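Local coordinates for protein putative short-chain oxidoreductase (Thermus thermophilus, PDB 2YUT) that binds NADP in a Rossmann-fold domain and probably acts as an oxidoreductase of the short-chain dehydrogenase/reductase family, at residues L51-E54 with L55-K58. Sequence-based numbering, arbitrary orientation.
Sequences LADE and LEAK. With NAP (NADP nicotinamide-adenine-dinucleotide phosphate), chain B.
Asp53 N-caps helix 54-64 of this Rossmann fold, its side chain reaching forward to the backbone of Leu55 and Glu56, while Leu51, two residues earlier, faces the adenine of NADP. Traced outward, Asp53 CB lies 3.8 Å from Glu56 OE2, and CG packs against Glu56 CG as the two side chains cross at about a right angle. CG stands anti to the Asp53 backbone N (chi1 -178°), which brings Asp53 OD1 in front of the N-H groups of Leu55 and Glu56. There Glu56 N approaches Asp53 OD1 at 3.2 Å from above the carboxylate plane, with an N-H...O angle of 149°; Leu55 N adds a weak, strongly bent bond to the same oxygen. At the other tip atom, Asp53 OD2 is 3.9 Å from Glu56 OE2, two carboxylate oxygens of like charge that may disfavour each other; Glu56 OE1 is occupied by a bond from Asp50 N. The helical pattern takes over behind the cap: Ala57 N donates to Asp53 O at 3.0 Å in the carbonyl plane, and Lys58 N donates to Glu54 O. The Glu54 chain is extended beyond CG, and its OE2 is hydrogen-bonded to His107 NE2 on helix 89-107, where Phe103 touches both Glu54 and Ala57.

Leu51 links the turn to the cofactor. The backbone N of Leu51 donates to N1A of NADP at 2.9 Å, a bond of the kind by which this family reads the adenine edge, and its CB and CG rest near C2A. The side chain divides at CG: Leu51 CD1 stays alongside the adenine, 4.1 Å from NADP C2A and no nearer to it than CG. On the other branch, Leu51 CD2 meets the buried Ala57, 3.8 Å from Ala57 CA.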
ATOM      1  N   LEU A  51      -5.062  17.407  -0.225  1.00 17.05           N
ATOM      2  CA  LEU A  51      -4.180  16.738  -1.171  1.00 12.35           C
ATOM      3  C   LEU A  51      -4.650  15.375  -1.678  1.00 20.34           C
ATOM      4  O   LEU A  51      -3.997  14.767  -2.530  1.00 21.74           O
ATOM      5  CB  LEU A  51      -2.766  16.646  -0.572  1.00 10.01           C
ATOM      6  CG  LEU A  51      -2.178  18.037  -0.258  1.00 14.42           C
ATOM      7  CD1 LEU A  51      -0.796  17.912   0.353  1.00 15.15           C
ATOM      8  CD2 LEU A  51      -2.109  18.860  -1.543  1.00 17.22           C
ATOM      9  N   ALA A  52      -5.781  14.897  -1.166  1.00 16.33           N
ATOM     10  CA  ALA A  52      -6.334  13.623  -1.612  1.00 19.86           C
ATOM     11  C   ALA A  52      -7.148  13.922  -2.870  1.00 24.04           C
ATOM     12  O   ALA A  52      -7.577  13.016  -3.579  1.00 24.76           O
ATOM     13  CB  ALA A  52      -7.224  13.008  -0.532  1.00 17.37           C
ATOM     14  N   ASP A  53      -7.358  15.210  -3.128  1.00 26.88           N
ATOM     15  CA  ASP A  53      -8.076  15.661  -4.318  1.00 23.95           C
ATOM     16  C   ASP A  53      -6.978  16.087  -5.289  1.00 26.71           C
ATOM     17  O   ASP A  53      -6.364  17.144  -5.118  1.00 24.66           O
ATOM     18  CB  ASP A  53      -8.971  16.858  -3.985  1.00 22.44           C
ATOM     19  CG  ASP A  53      -9.787  17.333  -5.180  1.00 37.73           C
ATOM     20  OD1 ASP A  53      -9.196  17.652  -6.232  1.00 36.44           O
ATOM     21  OD2 ASP A  53     -11.029  17.394  -5.061  1.00 48.95           O
ATOM     22  N   GLU A  54      -6.727  15.264  -6.303  1.00 23.97           N
ATOM     23  CA  GLU A  54      -5.668  15.557  -7.258  1.00 26.76           C
ATOM     24  C   GLU A  54      -5.689  16.946  -7.891  1.00 27.44           C
ATOM     25  O   GLU A  54      -4.631  17.533  -8.115  1.00 23.80           O
ATOM     26  CB  GLU A  54      -5.628  14.502  -8.362  1.00 26.66           C
ATOM     27  CG  GLU A  54      -4.538  14.784  -9.382  1.00 27.73           C
ATOM     28  CD  GLU A  54      -4.414  13.703 -10.425  1.00 37.24           C
ATOM     29  OE1 GLU A  54      -5.378  12.927 -10.593  1.00 32.92           O
ATOM     30  OE2 GLU A  54      -3.356  13.644 -11.084  1.00 34.07           O
ATOM     31  N   LEU A  55      -6.872  17.479  -8.181  1.00 26.62           N
ATOM     32  CA  LEU A  55      -6.948  18.804  -8.788  1.00 25.88           C
ATOM     33  C   LEU A  55      -6.435  19.870  -7.822  1.00 25.10           C
ATOM     34  O   LEU A  55      -5.824  20.853  -8.237  1.00 18.91           O
ATOM     35  CB  LEU A  55      -8.383  19.129  -9.215  1.00 22.13           C
ATOM     36  CG  LEU A  55      -8.999  18.234 -10.294  1.00 34.10           C
ATOM     37  CD1 LEU A  55     -10.428  18.689 -10.574  1.00 39.99           C
ATOM     38  CD2 LEU A  55      -8.164  18.297 -11.566  1.00 32.75           C
ATOM     39  N   GLU A  56      -6.687  19.682  -6.532  1.00 21.19           N
ATOM     40  CA  GLU A  56      -6.214  20.644  -5.546  1.00 26.92           C
ATOM     41  C   GLU A  56      -4.706  20.499  -5.380  1.00 23.66           C
ATOM     42  O   GLU A  56      -3.989  21.491  -5.231  1.00 20.99           O
ATOM     43  CB  GLU A  56      -6.917  20.436  -4.204  1.00 19.00           C
ATOM     44  CG  GLU A  56      -8.373  20.864  -4.211  1.00 30.19           C
ATOM     45  CD  GLU A  56      -8.963  20.904  -2.820  1.00 29.91           C
ATOM     46  OE1 GLU A  56      -8.412  21.625  -1.965  1.00 27.97           O
ATOM     47  OE2 GLU A  56      -9.974  20.215  -2.580  1.00 38.26           O
ATOM     48  N   ALA A  57      -4.221  19.262  -5.414  1.00 17.31           N
ATOM     49  CA  ALA A  57      -2.788  19.025  -5.288  1.00 22.04           C
ATOM     50  C   ALA A  57      -2.084  19.672  -6.475  1.00 21.31           C
ATOM     51  O   ALA A  57      -1.073  20.358  -6.313  1.00 23.21           O
ATOM     52  CB  ALA A  57      -2.495  17.524  -5.252  1.00 13.59           C
ATOM     53  N   LYS A  58      -2.633  19.460  -7.668  1.00 21.66           N
ATOM     54  CA  LYS A  58      -2.067  20.020  -8.890  1.00 19.12           C
ATOM     55  C   LYS A  58      -1.999  21.545  -8.870  1.00 24.18           C
ATOM     56  O   LYS A  58      -0.998  22.134  -9.279  1.00 21.20           O
ATOM     57  CB  LYS A  58      -2.881  19.578 -10.105  1.00 22.93           C
ATOM     58  CG  LYS A  58      -2.427  20.224 -11.403  1.00 25.05           C
ATOM     59  CD  LYS A  58      -3.238  19.741 -12.594  1.00 33.53           C
ATOM     60  CE  LYS A  58      -2.764  20.423 -13.870  1.00 32.65           C
ATOM     61  NZ  LYS A  58      -3.474  19.922 -15.077  1.00 54.75           N
TER
HETATM   62  PA  NAP B 500      -0.463  15.043  12.562  1.00 17.20           P
HETATM   63  O1A NAP B 500      -1.924  14.398  12.764  1.00 15.17           O
HETATM   64  O2A NAP B 500      -0.043  15.888  13.702  1.00 15.79           O
HETATM   65  O5B NAP B 500      -0.542  15.876  11.189  1.00 18.56           O
HETATM   66  C5B NAP B 500      -1.081  15.274  10.011  1.00 15.52           C
HETATM   67  C4B NAP B 500      -1.066  16.273   8.854  1.00 20.89           C
HETATM   68  O4B NAP B 500      -1.599  15.618   7.690  1.00 20.90           O
HETATM   69  C3B NAP B 500      -1.989  17.456   9.163  1.00 20.66           C
HETATM   70  O3B NAP B 500      -1.384  18.673   8.716  1.00 24.78           O
HETATM   71  C2B NAP B 500      -3.218  17.143   8.311  1.00 19.79           C
HETATM   72  O2B NAP B 500      -3.844  18.365   7.912  1.00 21.54           O
HETATM   73  C1B NAP B 500      -2.501  16.560   7.094  1.00 17.35           C
HETATM   74  N9A NAP B 500      -3.469  15.876   6.208  1.00 23.60           N
HETATM   75  C8A NAP B 500      -4.174  14.790   6.517  1.00 19.38           C
HETATM   76  N7A NAP B 500      -4.967  14.470   5.496  1.00 21.90           N
HETATM   77  C5A NAP B 500      -4.764  15.360   4.529  1.00 15.59           C
HETATM   78  C6A NAP B 500      -5.305  15.553   3.264  1.00 24.31           C
HETATM   79  N6A NAP B 500      -6.232  14.723   2.794  1.00 15.51           N
HETATM   80  N1A NAP B 500      -4.880  16.591   2.530  1.00 20.22           N
HETATM   81  C2A NAP B 500      -3.961  17.421   2.991  1.00 22.83           C
HETATM   82  N3A NAP B 500      -3.426  17.270   4.189  1.00 12.63           N
HETATM   83  C4A NAP B 500      -3.806  16.256   4.979  1.00 20.19           C
HETATM   84  O3  NAP B 500       0.514  13.792  12.282  1.00 16.51           O
HETATM   85  PN  NAP B 500       2.115  13.878  12.434  1.00 19.25           P
HETATM   86  O1N NAP B 500       2.519  13.208  13.691  1.00 18.87           O
HETATM   87  O2N NAP B 500       2.574  15.264  12.192  1.00 19.76           O
HETATM   88  O5D NAP B 500       2.637  12.946  11.229  1.00 18.99           O
HETATM   89  C5D NAP B 500       3.252  13.519  10.072  1.00 18.84           C
HETATM   90  C4D NAP B 500       3.797  12.433   9.139  1.00 15.42           C
HETATM   91  O4D NAP B 500       4.735  11.653   9.906  1.00 17.45           O
HETATM   92  C3D NAP B 500       2.685  11.468   8.719  1.00 17.59           C
HETATM   93  O3D NAP B 500       3.000  10.830   7.478  1.00 19.98           O
HETATM   94  C2D NAP B 500       2.731  10.451   9.856  1.00 18.43           C
HETATM   95  O2D NAP B 500       2.162   9.200   9.459  1.00 18.66           O
HETATM   96  C1D NAP B 500       4.247  10.301   9.958  1.00 15.66           C
HETATM   97  N1N NAP B 500       4.680   9.588  11.180  1.00 18.11           N
HETATM   98  C2N NAP B 500       4.254  10.030  12.439  1.00 16.99           C
HETATM   99  C3N NAP B 500       4.660   9.353  13.584  1.00 20.84           C
HETATM  100  C7N NAP B 500       4.201   9.838  14.961  1.00 26.68           C
HETATM  101  O7N NAP B 500       4.394   9.159  15.968  1.00 22.87           O
HETATM  102  N7N NAP B 500       3.585  11.017  14.964  1.00 13.22           N
HETATM  103  C4N NAP B 500       5.487   8.241  13.478  1.00 25.48           C
HETATM  104  C5N NAP B 500       5.915   7.799  12.230  1.00 28.51           C
HETATM  105  C6N NAP B 500       5.515   8.468  11.080  1.00 23.26           C
HETATM  106  P2B NAP B 500      -5.021  19.042   8.778  1.00 34.07           P
HETATM  107  O1X NAP B 500      -4.652  18.852  10.334  1.00 30.57           O
HETATM  108  O2X NAP B 500      -4.908  20.619   8.468  1.00 29.87           O
HETATM  109  O3X NAP B 500      -6.355  18.494   8.445  1.00 35.27           O